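Local coordinates for beta-mannosidase (Trichoderma harzianum, PDB 4CVU), which probably hydrolyses beta-mannosidic bonds, releasing terminal mannose from the non-reducing ends of mannosides, as a family 2 glycoside hydrolase, at residues W190-Q195 with D458-N463; A256-L261 with I326-S331; P862-S867 with L885-T890. All blocks are in the same frame, centred on the assembly; numbering follows the deposited sequence. Where two conformers were deposited one is given.

Interaction 1: W190-Q195 with D458-N463; sequences WVRKEQ and DDFKAN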
loop_
_atom_site.group_PDB
_atom_site.type_symbol
_atom_site.label_atom_id
_atom_site.label_comp_id
_atom_site.label_asym_id
_atom_site.label_seq_id
_atom_site.Cartn_x
_atom_site.Cartn_y
_atom_site.Cartn_z
ATOM N N TRP A 190 11.278 -20.528 -27.861
ATOM C CA TRP A 190 12.586 -21.218 -27.841
ATOM C C TRP A 190 12.902 -21.888 -26.515
ATOM O O TRP A 190 13.880 -22.606 -26.417
ATOM C CB TRP A 190 13.742 -20.240 -28.220
ATOM C CG TRP A 190 13.748 -20.003 -29.668
ATOM C CD1 TRP A 190 13.359 -18.874 -30.319
ATOM C CD2 TRP A 190 14.067 -20.957 -30.671
ATOM N NE1 TRP A 190 13.441 -19.050 -31.677
ATOM C CE2 TRP A 190 13.871 -20.329 -31.919
ATOM C CE3 TRP A 190 14.539 -22.281 -30.642
ATOM C CZ2 TRP A 190 14.116 -20.985 -33.126
ATOM C CZ3 TRP A 190 14.796 -22.928 -31.845
ATOM C CH2 TRP A 190 14.577 -22.282 -33.066
ATOM N N VAL A 191 12.072 -21.680 -25.497
ATOM C CA VAL A 191 12.395 -22.227 -24.168
ATOM C C VAL A 191 11.275 -23.080 -23.595
ATOM O O VAL A 191 10.127 -22.674 -23.581
ATOM C CB VAL A 191 12.829 -21.135 -23.184
ATOM C CG1 VAL A 191 11.784 -20.022 -23.075
ATOM C CG2 VAL A 191 13.106 -21.737 -21.812
ATOM N N ARG A 192 11.621 -24.261 -23.103
ATOM C CA ARG A 192 10.675 -25.108 -22.401
ATOM C C ARG A 192 10.532 -24.633 -20.948
ATOM O O ARG A 192 11.107 -25.206 -20.011
ATOM C CB ARG A 192 11.134 -26.571 -22.479
ATOM C CG ARG A 192 11.278 -27.080 -23.885
ATOM C CD ARG A 192 10.052 -26.836 -24.710
ATOM N NE ARG A 192 8.855 -27.240 -23.973
ATOM C CZ ARG A 192 7.660 -26.654 -24.047
ATOM N NH1 ARG A 192 7.439 -25.606 -24.838
ATOM N NH2 ARG A 192 6.649 -27.136 -23.329
ATOM N N LYS A 193 9.737 -23.564 -20.813
ATOM C CA LYS A 193 9.441 -22.866 -19.557
ATOM C C LYS A 193 7.999 -22.418 -19.705
ATOM O O LYS A 193 7.476 -22.179 -20.833
ATOM C CB LYS A 193 10.402 -21.663 -19.327
ATOM C CG LYS A 193 10.176 -20.841 -18.038
ATOM C CD LYS A 193 11.369 -19.945 -17.707
ATOM C CE LYS A 193 11.144 -18.966 -16.531
ATOM N NZ LYS A 193 10.233 -19.500 -15.486
ATOM N N GLU A 194 7.342 -22.327 -18.569
ATOM C CA GLU A 194 5.930 -21.970 -18.463
ATOM C C GLU A 194 5.778 -20.681 -19.216
ATOM O O GLU A 194 6.392 -19.690 -18.940
ATOM C CB GLU A 194 5.559 -21.859 -16.964
ATOM C CG GLU A 194 4.233 -21.219 -16.631
ATOM C CD GLU A 194 3.839 -21.297 -15.146
ATOM O OE1 GLU A 194 4.417 -20.560 -14.379
ATOM O OE2 GLU A 194 2.968 -22.048 -14.762
ATOM N N GLN A 195 4.956 -20.716 -20.257
ATOM C CA GLN A 195 4.896 -19.629 -21.149
ATOM C C GLN A 195 4.381 -18.328 -20.560
ATOM O O GLN A 195 4.834 -17.295 -20.967
ATOM C CB GLN A 195 4.143 -20.027 -22.428
ATOM C CG GLN A 195 4.746 -21.209 -23.126
ATOM C CD GLN A 195 5.927 -20.913 -24.029
ATOM O OE1 GLN A 195 5.778 -20.630 -25.225
ATOM N NE2 GLN A 195 7.138 -21.043 -23.481
ATOM N N ASP A 458 15.766 -31.196 -34.319
ATOM C CA ASP A 458 15.973 -32.486 -33.650
ATOM C C ASP A 458 16.250 -32.323 -32.152
ATOM O O ASP A 458 15.770 -33.099 -31.354
ATOM C CB ASP A 458 17.135 -33.281 -34.315
ATOM C CG ASP A 458 16.814 -33.745 -35.759
ATOM O OD1 ASP A 458 15.660 -33.718 -36.187
ATOM O OD2 ASP A 458 17.738 -34.155 -36.497
ATOM N N ASP A 459 17.031 -31.326 -31.773
ATOM C CA ASP A 459 17.352 -31.144 -30.352
ATOM C C ASP A 459 16.125 -30.668 -29.549
ATOM O O ASP A 459 15.898 -31.151 -28.444
ATOM C CB ASP A 459 18.512 -30.150 -30.154
ATOM C CG ASP A 459 19.885 -30.800 -30.372
ATOM O OD1 ASP A 459 19.979 -32.048 -30.447
ATOM O OD2 ASP A 459 20.883 -30.060 -30.437
ATOM N N PHE A 460 15.366 -29.730 -30.121
ATOM C CA PHE A 460 14.138 -29.204 -29.468
ATOM C C PHE A 460 13.137 -30.332 -29.255
ATOM O O PHE A 460 12.662 -30.560 -28.138
ATOM C CB PHE A 460 13.514 -28.074 -30.295
ATOM C CG PHE A 460 12.280 -27.446 -29.654
ATOM C CD1 PHE A 460 12.408 -26.434 -28.706
ATOM C CD2 PHE A 460 11.001 -27.860 -30.028
ATOM C CE1 PHE A 460 11.286 -25.844 -28.128
ATOM C CE2 PHE A 460 9.871 -27.281 -29.451
ATOM C CZ PHE A 460 10.015 -26.271 -28.508
ATOM N N LYS A 461 12.863 -31.073 -30.318
ATOM C CA LYS A 461 12.015 -32.265 -30.206
ATOM C C LYS A 461 12.513 -33.253 -29.157
ATOM O O LYS A 461 11.722 -33.753 -28.339
ATOM C CB LYS A 461 11.905 -32.975 -31.538
ATOM C CG LYS A 461 11.000 -34.189 -31.527
ATOM C CD LYS A 461 11.221 -35.081 -32.760
ATOM C CE LYS A 461 10.708 -34.414 -34.023
ATOM N NZ LYS A 461 11.277 -35.044 -35.237
ATOM N N ALA A 462 13.800 -33.562 -29.182
ATOM C CA ALA A 462 14.328 -34.519 -28.201
ATOM C C ALA A 462 14.005 -34.031 -26.770
ATOM O O ALA A 462 13.594 -34.810 -25.931
ATOM C CB ALA A 462 15.820 -34.726 -28.383
ATOM N N ASN A 463 14.154 -32.725 -26.540
ATOM C CA ASN A 463 13.863 -32.120 -25.237
ATOM C C ASN A 463 12.367 -32.256 -24.912
ATOM O O ASN A 463 12.006 -32.722 -23.854
ATOM C CB ASN A 463 14.289 -30.633 -25.212
ATOM C CG ASN A 463 14.435 -30.078 -23.800
ATOM O OD1 ASN A 463 14.213 -30.762 -22.824
ATOM N ND2 ASN A 463 14.802 -28.815 -23.701
#

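Interaction 2: A256-L261 with I326-S331; sequences ASLDFL and ITVSVS. With MAN (alpha-D-mannopyranose), chain E.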
loop_
_atom_site.group_PDB
_atom_site.type_symbol
_atom_site.label_atom_id
_atom_site.label_comp_id
_atom_site.label_asym_id
_atom_site.label_seq_id
_atom_site.Cartn_x
_atom_site.Cartn_y
_atom_site.Cartn_z
ATOM N N ALA A 256 1.811 -51.767 -14.975
ATOM C CA ALA A 256 2.678 -51.022 -14.091
ATOM C C ALA A 256 4.067 -50.993 -14.667
ATOM O O ALA A 256 4.678 -52.018 -14.822
ATOM C CB ALA A 256 2.702 -51.650 -12.714
ATOM N N SER A 257 4.570 -49.802 -14.969
ATOM C CA SER A 257 5.893 -49.614 -15.538
ATOM C C SER A 257 6.682 -48.654 -14.634
ATOM O O SER A 257 6.258 -47.500 -14.388
ATOM C CB SER A 257 5.767 -49.078 -16.969
ATOM O OG SER A 257 7.029 -49.022 -17.598
ATOM N N LEU A 258 7.806 -49.125 -14.118
ATOM C CA LEU A 258 8.559 -48.378 -13.096
ATOM C C LEU A 258 9.940 -47.930 -13.575
ATOM O O LEU A 258 10.741 -48.774 -13.994
ATOM C CB LEU A 258 8.752 -49.254 -11.865
ATOM C CG LEU A 258 7.602 -49.356 -10.856
ATOM C CD1 LEU A 258 6.436 -50.183 -11.365
ATOM C CD2 LEU A 258 8.153 -49.970 -9.561
ATOM N N ASP A 259 10.220 -46.624 -13.480
ATOM C CA ASP A 259 11.547 -46.073 -13.745
ATOM C C ASP A 259 12.349 -46.011 -12.436
ATOM O O ASP A 259 11.775 -45.774 -11.381
ATOM C CB ASP A 259 11.444 -44.674 -14.370
ATOM C CG ASP A 259 10.634 -44.671 -15.664
ATOM O OD1 ASP A 259 10.762 -45.641 -16.424
ATOM O OD2 ASP A 259 9.851 -43.712 -15.910
ATOM N N PHE A 260 13.666 -46.227 -12.509
ATOM C CA PHE A 260 14.501 -46.335 -11.299
ATOM C C PHE A 260 15.991 -46.027 -11.542
ATOM O O PHE A 260 16.440 -45.920 -12.677
ATOM C CB PHE A 260 14.344 -47.739 -10.685
ATOM C CG PHE A 260 14.736 -48.870 -11.627
ATOM C CD1 PHE A 260 16.053 -49.299 -11.723
ATOM C CD2 PHE A 260 13.788 -49.474 -12.443
ATOM C CE1 PHE A 260 16.417 -50.318 -12.618
ATOM C CE2 PHE A 260 14.143 -50.480 -13.335
ATOM C CZ PHE A 260 15.455 -50.905 -13.429
ATOM N N LEU A 261 16.727 -45.836 -10.453
ATOM C CA LEU A 261 18.185 -45.921 -10.437
ATOM C C LEU A 261 18.573 -47.055 -9.431
ATOM O O LEU A 261 17.816 -47.297 -8.519
ATOM C CB LEU A 261 18.776 -44.580 -9.977
ATOM C CG LEU A 261 18.322 -43.286 -10.665
ATOM C CD1 LEU A 261 18.623 -42.065 -9.805
ATOM C CD2 LEU A 261 18.931 -43.107 -12.048
ATOM N N ILE A 326 -2.370 -48.985 -4.827
ATOM C CA ILE A 326 -1.674 -50.065 -5.478
ATOM C C ILE A 326 -0.214 -49.909 -5.126
ATOM O O ILE A 326 0.410 -48.901 -5.481
ATOM C CB ILE A 326 -1.902 -50.109 -7.015
ATOM C CG1 ILE A 326 -1.038 -51.200 -7.672
ATOM C CG2 ILE A 326 -1.605 -48.787 -7.687
ATOM C CD1 ILE A 326 -1.413 -51.510 -9.114
ATOM N N THR A 327 0.310 -50.898 -4.395
ATOM C CA THR A 327 1.730 -50.979 -4.085
ATOM C C THR A 327 2.348 -52.055 -4.981
ATOM O O THR A 327 1.856 -53.196 -5.032
ATOM C CB THR A 327 1.963 -51.306 -2.595
ATOM O OG1 THR A 327 1.325 -50.316 -1.780
ATOM C CG2 THR A 327 3.442 -51.338 -2.256
ATOM N N VAL A 328 3.414 -51.685 -5.690
ATOM C CA VAL A 328 4.087 -52.565 -6.649
ATOM C C VAL A 328 5.489 -52.856 -6.156
ATOM O O VAL A 328 6.263 -51.933 -5.967
ATOM C CB VAL A 328 4.205 -51.903 -8.039
ATOM C CG1 VAL A 328 4.921 -52.825 -9.014
ATOM C CG2 VAL A 328 2.843 -51.520 -8.588
ATOM N N SER A 329 5.823 -54.133 -5.970
ATOM C CA SER A 329 7.153 -54.540 -5.504
ATOM C C SER A 329 7.911 -55.306 -6.596
ATOM O O SER A 329 7.343 -56.168 -7.277
ATOM C CB SER A 329 7.048 -55.414 -4.244
ATOM O OG SER A 329 6.284 -54.780 -3.229
ATOM N N VAL A 330 9.189 -54.981 -6.751
ATOM C CA VAL A 330 10.056 -55.658 -7.690
ATOM C C VAL A 330 11.098 -56.480 -6.924
ATOM O O VAL A 330 11.869 -55.948 -6.128
ATOM C CB VAL A 330 10.759 -54.665 -8.635
ATOM C CG1 VAL A 330 11.630 -55.404 -9.646
ATOM C CG2 VAL A 330 9.740 -53.791 -9.350
ATOM N N SER A 331 11.088 -57.791 -7.165
ATOM C CA SER A 331 12.050 -58.704 -6.556
ATOM C C SER A 331 12.896 -59.389 -7.610
ATOM O O SER A 331 12.552 -59.422 -8.801
ATOM C CB SER A 331 11.349 -59.752 -5.705
ATOM O OG SER A 331 11.088 -59.242 -4.417
HETATM C C1 MAN E . 12.722 -43.950 -22.654
HETATM C C2 MAN E . 14.112 -44.056 -22.066
HETATM C C3 MAN E . 14.251 -45.390 -21.345
HETATM C C4 MAN E . 13.073 -45.624 -20.381
HETATM C C5 MAN E . 11.725 -45.297 -21.005
HETATM C C6 MAN E . 10.606 -45.349 -19.971
HETATM O O2 MAN E . 14.309 -43.008 -21.125
HETATM O O3 MAN E . 15.455 -45.382 -20.603
HETATM O O4 MAN E . 13.000 -46.983 -19.996
HETATM O O5 MAN E . 11.752 -44.055 -21.618
HETATM O O6 MAN E . 10.833 -44.482 -18.884
#

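Interaction 3: P862-S867 with L885-T890; sequences PKLHLS and LYTWLT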
loop_
_atom_site.group_PDB
_atom_site.type_symbol
_atom_site.label_atom_id
_atom_site.label_comp_id
_atom_site.label_asym_id
_atom_site.label_seq_id
_atom_site.Cartn_x
_atom_site.Cartn_y
_atom_site.Cartn_z
ATOM N N PRO A 862 -35.151 -0.470 -1.284
ATOM C CA PRO A 862 -35.798 -1.628 -0.673
ATOM C C PRO A 862 -35.657 -1.689 0.844
ATOM O O PRO A 862 -36.245 -2.564 1.463
ATOM C CB PRO A 862 -35.038 -2.811 -1.293
ATOM C CG PRO A 862 -33.652 -2.264 -1.483
ATOM C CD PRO A 862 -33.848 -0.827 -1.883
ATOM N N LYS A 863 -34.873 -0.806 1.427
ATOM C CA LYS A 863 -34.679 -0.778 2.878
ATOM C C LYS A 863 -34.331 -2.156 3.412
ATOM O O LYS A 863 -35.124 -2.782 4.093
ATOM C CB LYS A 863 -35.933 -0.220 3.578
ATOM C CG LYS A 863 -36.258 1.195 3.126
ATOM C CD LYS A 863 -36.486 2.115 4.311
ATOM C CE LYS A 863 -36.690 3.557 3.873
ATOM N NZ LYS A 863 -35.477 4.085 3.188
ATOM N N LEU A 864 -33.127 -2.627 3.076
ATOM C CA LEU A 864 -32.695 -3.959 3.417
ATOM C C LEU A 864 -32.320 -4.015 4.882
ATOM O O LEU A 864 -31.756 -3.064 5.404
ATOM C CB LEU A 864 -31.470 -4.363 2.586
ATOM C CG LEU A 864 -31.655 -4.668 1.104
ATOM C CD1 LEU A 864 -30.314 -4.642 0.412
ATOM C CD2 LEU A 864 -32.290 -6.034 0.933
ATOM N N HIS A 865 -32.720 -5.064 5.538
ATOM C CA HIS A 865 -32.208 -5.393 6.895
ATOM C C HIS A 865 -31.334 -6.722 6.928
ATOM O O HIS A 865 -31.538 -7.762 6.252
ATOM C CB HIS A 865 -33.369 -5.624 7.883
ATOM C CG HIS A 865 -34.096 -4.383 8.321
ATOM N ND1 HIS A 865 -34.783 -3.567 7.451
ATOM C CD2 HIS A 865 -34.282 -3.852 9.554
ATOM C CE1 HIS A 865 -35.350 -2.581 8.125
ATOM N NE2 HIS A 865 -35.065 -2.734 9.406
ATOM N N LEU A 866 -30.285 -6.621 7.722
ATOM C CA LEU A 866 -29.345 -7.718 7.751
ATOM C C LEU A 866 -29.015 -8.012 9.194
ATOM O O LEU A 866 -28.801 -7.089 9.976
ATOM C CB LEU A 866 -28.071 -7.326 6.974
ATOM C CG LEU A 866 -26.916 -8.325 6.912
ATOM C CD1 LEU A 866 -27.323 -9.523 6.101
ATOM C CD2 LEU A 866 -25.638 -7.697 6.333
ATOM N N SER A 867 -29.008 -9.291 9.542
ATOM C CA SER A 867 -28.646 -9.715 10.899
ATOM C C SER A 867 -27.977 -11.055 10.824
ATOM O O SER A 867 -28.121 -11.777 9.829
ATOM C CB SER A 867 -29.892 -9.794 11.809
ATOM O OG SER A 867 -30.933 -10.523 11.196
ATOM N N LEU A 885 -33.109 -5.813 -6.280
ATOM C CA LEU A 885 -32.459 -6.545 -7.361
ATOM C C LEU A 885 -30.961 -6.652 -7.114
ATOM O O LEU A 885 -30.350 -5.701 -6.645
ATOM C CB LEU A 885 -32.693 -5.839 -8.714
ATOM C CG LEU A 885 -34.139 -5.661 -9.125
ATOM C CD1 LEU A 885 -34.243 -4.981 -10.502
ATOM C CD2 LEU A 885 -34.792 -7.028 -9.139
ATOM N N TYR A 886 -30.380 -7.814 -7.437
ATOM C CA TYR A 886 -28.952 -8.047 -7.380
ATOM C C TYR A 886 -28.508 -7.767 -5.942
ATOM O O TYR A 886 -27.582 -7.011 -5.766
ATOM C CB TYR A 886 -28.134 -7.133 -8.307
ATOM C CG TYR A 886 -28.434 -7.358 -9.780
ATOM C CD1 TYR A 886 -27.804 -8.343 -10.484
ATOM C CD2 TYR A 886 -29.352 -6.583 -10.421
ATOM C CE1 TYR A 886 -28.100 -8.580 -11.853
ATOM C CE2 TYR A 886 -29.657 -6.800 -11.788
ATOM C CZ TYR A 886 -28.999 -7.790 -12.482
ATOM O OH TYR A 886 -29.277 -8.056 -13.864
ATOM N N THR A 887 -29.231 -8.324 -4.977
ATOM C CA THR A 887 -28.870 -8.197 -3.538
ATOM C C THR A 887 -27.534 -8.821 -3.329
ATOM O O THR A 887 -27.315 -9.932 -3.809
ATOM C CB THR A 887 -29.932 -8.925 -2.700
ATOM O OG1 THR A 887 -31.231 -8.479 -3.107
ATOM C CG2 THR A 887 -29.772 -8.675 -1.195
ATOM N N TRP A 888 -26.636 -8.179 -2.534
ATOM C CA TRP A 888 -25.242 -8.539 -2.584
ATOM C C TRP A 888 -24.655 -8.364 -1.217
ATOM O O TRP A 888 -24.648 -7.251 -0.735
ATOM C CB TRP A 888 -24.485 -7.623 -3.578
ATOM C CG TRP A 888 -23.019 -7.936 -3.679
ATOM C CD1 TRP A 888 -21.976 -7.185 -3.182
ATOM C CD2 TRP A 888 -22.434 -9.113 -4.254
ATOM N NE1 TRP A 888 -20.765 -7.816 -3.459
ATOM C CE2 TRP A 888 -21.022 -9.004 -4.099
ATOM C CE3 TRP A 888 -22.951 -10.224 -4.913
ATOM C CZ2 TRP A 888 -20.157 -9.965 -4.555
ATOM C CZ3 TRP A 888 -22.072 -11.196 -5.367
ATOM C CH2 TRP A 888 -20.702 -11.070 -5.188
ATOM N N LEU A 889 -24.149 -9.455 -0.665
ATOM C CA LEU A 889 -23.437 -9.474 0.607
ATOM C C LEU A 889 -21.981 -9.417 0.320
ATOM O O LEU A 889 -21.512 -10.085 -0.598
ATOM C CB LEU A 889 -23.762 -10.763 1.330
ATOM C CG LEU A 889 -25.254 -10.931 1.698
ATOM C CD1 LEU A 889 -25.597 -12.398 1.784
ATOM C CD2 LEU A 889 -25.550 -10.258 2.996
ATOM N N THR A 890 -21.239 -8.646 1.123
ATOM C CA THR A 890 -19.855 -8.475 0.935
ATOM C C THR A 890 -19.240 -8.842 2.266
ATOM O O THR A 890 -19.573 -8.190 3.220
ATOM C CB THR A 890 -19.479 -6.985 0.636
ATOM O OG1 THR A 890 -20.157 -6.531 -0.535
ATOM C CG2 THR A 890 -17.963 -6.872 0.434
#

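Interaction 1: W190-Q195 with D458-N463
OD1 of Asn463 is gripped by two donors, Arg133 NH1 and Asn130 ND2, and the amide held by them turns its ND2 to within 3.9 Å of Arg192 CG. That is a touch with the aliphatic part of the arginine, not a hydrogen bond. The two side chains slide past one another in opposite directions, with amide and guanidinium planes 86° apart. One turn earlier on the helix, Phe460 sends its ring toward the loop, CG anti to the backbone N (chi1 -178°). Arg192 CD comes in obliquely, 3.8 Å from Phe460 CE1 and just as close to CZ; the guanidinium plane stands 83° from the ring, and it is CD, not the charged end, that touches Phe460. Trp190 O sits near the ring plane at its edge, 4.5 Å from Phe460 CE1. The arginine chain bends at chi2 and chi3, and its NH2 forms a salt bridge with Glu467 OE2, farther along helix 458-475, and a hydrogen bond with Gln448 O. On the loop itself, Gln195 NE2 donates to Lys193 O over 2.9 Å. Arg192 thus divides its work: the methylenes pack on Phe460 and Asn463, while its charge is probably balanced largely by Glu467, joining the galactose-binding-like domain to the probable catalytic barrel.

Interaction 2: A256-L261 with I326-S331
Strands 256-261 and 326-331 pass each other 9.3 Å apart at a steep 63°, too far for backbone pairing and with no hydrogen bond between them, so side chains alone make the contact. Val328 uses both of its branches: CG1, anti to the backbone N (chi1 179°), lies 3.8 Å from Leu258 CD1, and CG2 lies 4.1 Å from Ala256 CB. The other methyl of Leu258, CD2, meets Val330 CG2 at 4.1 Å. Leucine therefore straddles the two valines, sliding past each in the opposite direction. On the other side of its strand Asp259 faces a glycan attached to the protein: O6 of the mannose donates to Asp259 OD1 over 2.7 Å. The same OD1 is bonded to Thr298 OG1, which also binds the sugar, and OD2 pairs with Arg473 NE. Were Asp259 an alanine, Arg473 NE would probably lose its carboxylate partner and the mannose would be held less firmly. Val299 of strand 298-305 and Met270 and Val272 of strand 268-276 add to the apolar layer. Strands crossing at this distance through aliphatic side chains alone are what is expected across the interior of a beta-sandwich, consistent with the immunoglobulin-like domain of family 2 glycosidases.

Interaction 3: P862-S867 with L885-T890
Leu866 and Leu889 meet methyl to methyl within the C-terminal Ig-fold domain, toward the margin of its interior, in a beta-sandwich where strand 864-869 belongs to one sheet and strand 884-890 to the other. Their CA atoms are 9.4 Å apart, a spacing that backbone bonding cannot bridge, and none is present. The two side chains cross obliquely. The bond to CB of Leu866 points toward the opposing strand, and with CG anti to the backbone N (chi1 178°) the side chain carries CD1 to Leu889. Leu889 starts out differently: its bond to CB lies alongside the opposing strand, and with CG anti to the carbonyl carbon (chi1 -63°) the end of the chain swings back so that a methyl reaches its partner.

Two residues earlier on both strands, Leu864 and Thr887 make a similar but looser pair, with CA atoms 9.0 Å apart. The register advances in step, since the two segments run in roughly the same sense. Here Leu864 CD2 lies 4.2 Å from Thr887 CG2, while the threonine hydroxyl is engaged otherwise: OG1 is hydrogen-bonded to Ser884 OG and Phe904 O. The buried residue is thus split between a methyl turned to the leucine and a satisfied polar atom. Leu906 touches both Leu864 and Thr887, and Val933 touches both Leu866 and Thr887, so strands 904-906 and 932-934 add to the apolar layer. Trp888, between the two contact residues, points away from strand 864-867, and its ring meets His673 and Tyr731.

Both leucines on strand 864-867 remain partly exposed, whereas Thr887 and Leu889 are buried, so the contact shelves from interior to margin. Its closest approach is Leu866 CD1 at 3.7 Å from Leu889 CD2.

Each interaction belongs to a different part of the fold. Interactions 1 and 2 are buried, interaction 3 only partly so. Interaction 1 joins two domains, a loop and a helix, and accordingly mixes an aromatic ring and methylenes with charged and amide groups tied to further residues. Interactions 2 and 3 each lie within one beta-sandwich domain and are aliphatic in character, strand against strand, with no hydrogen bond across. In interaction 2 Leu258 and Val328 each meet two partners, whereas interaction 3 consists of two separate pairs. Interactions 1 and 2 have centres about 29 Å apart; interaction 3 lies on the opposite side of the chain's centre, its centre about 53 Å from that of interaction 1 and 59 Å from that of interaction 2.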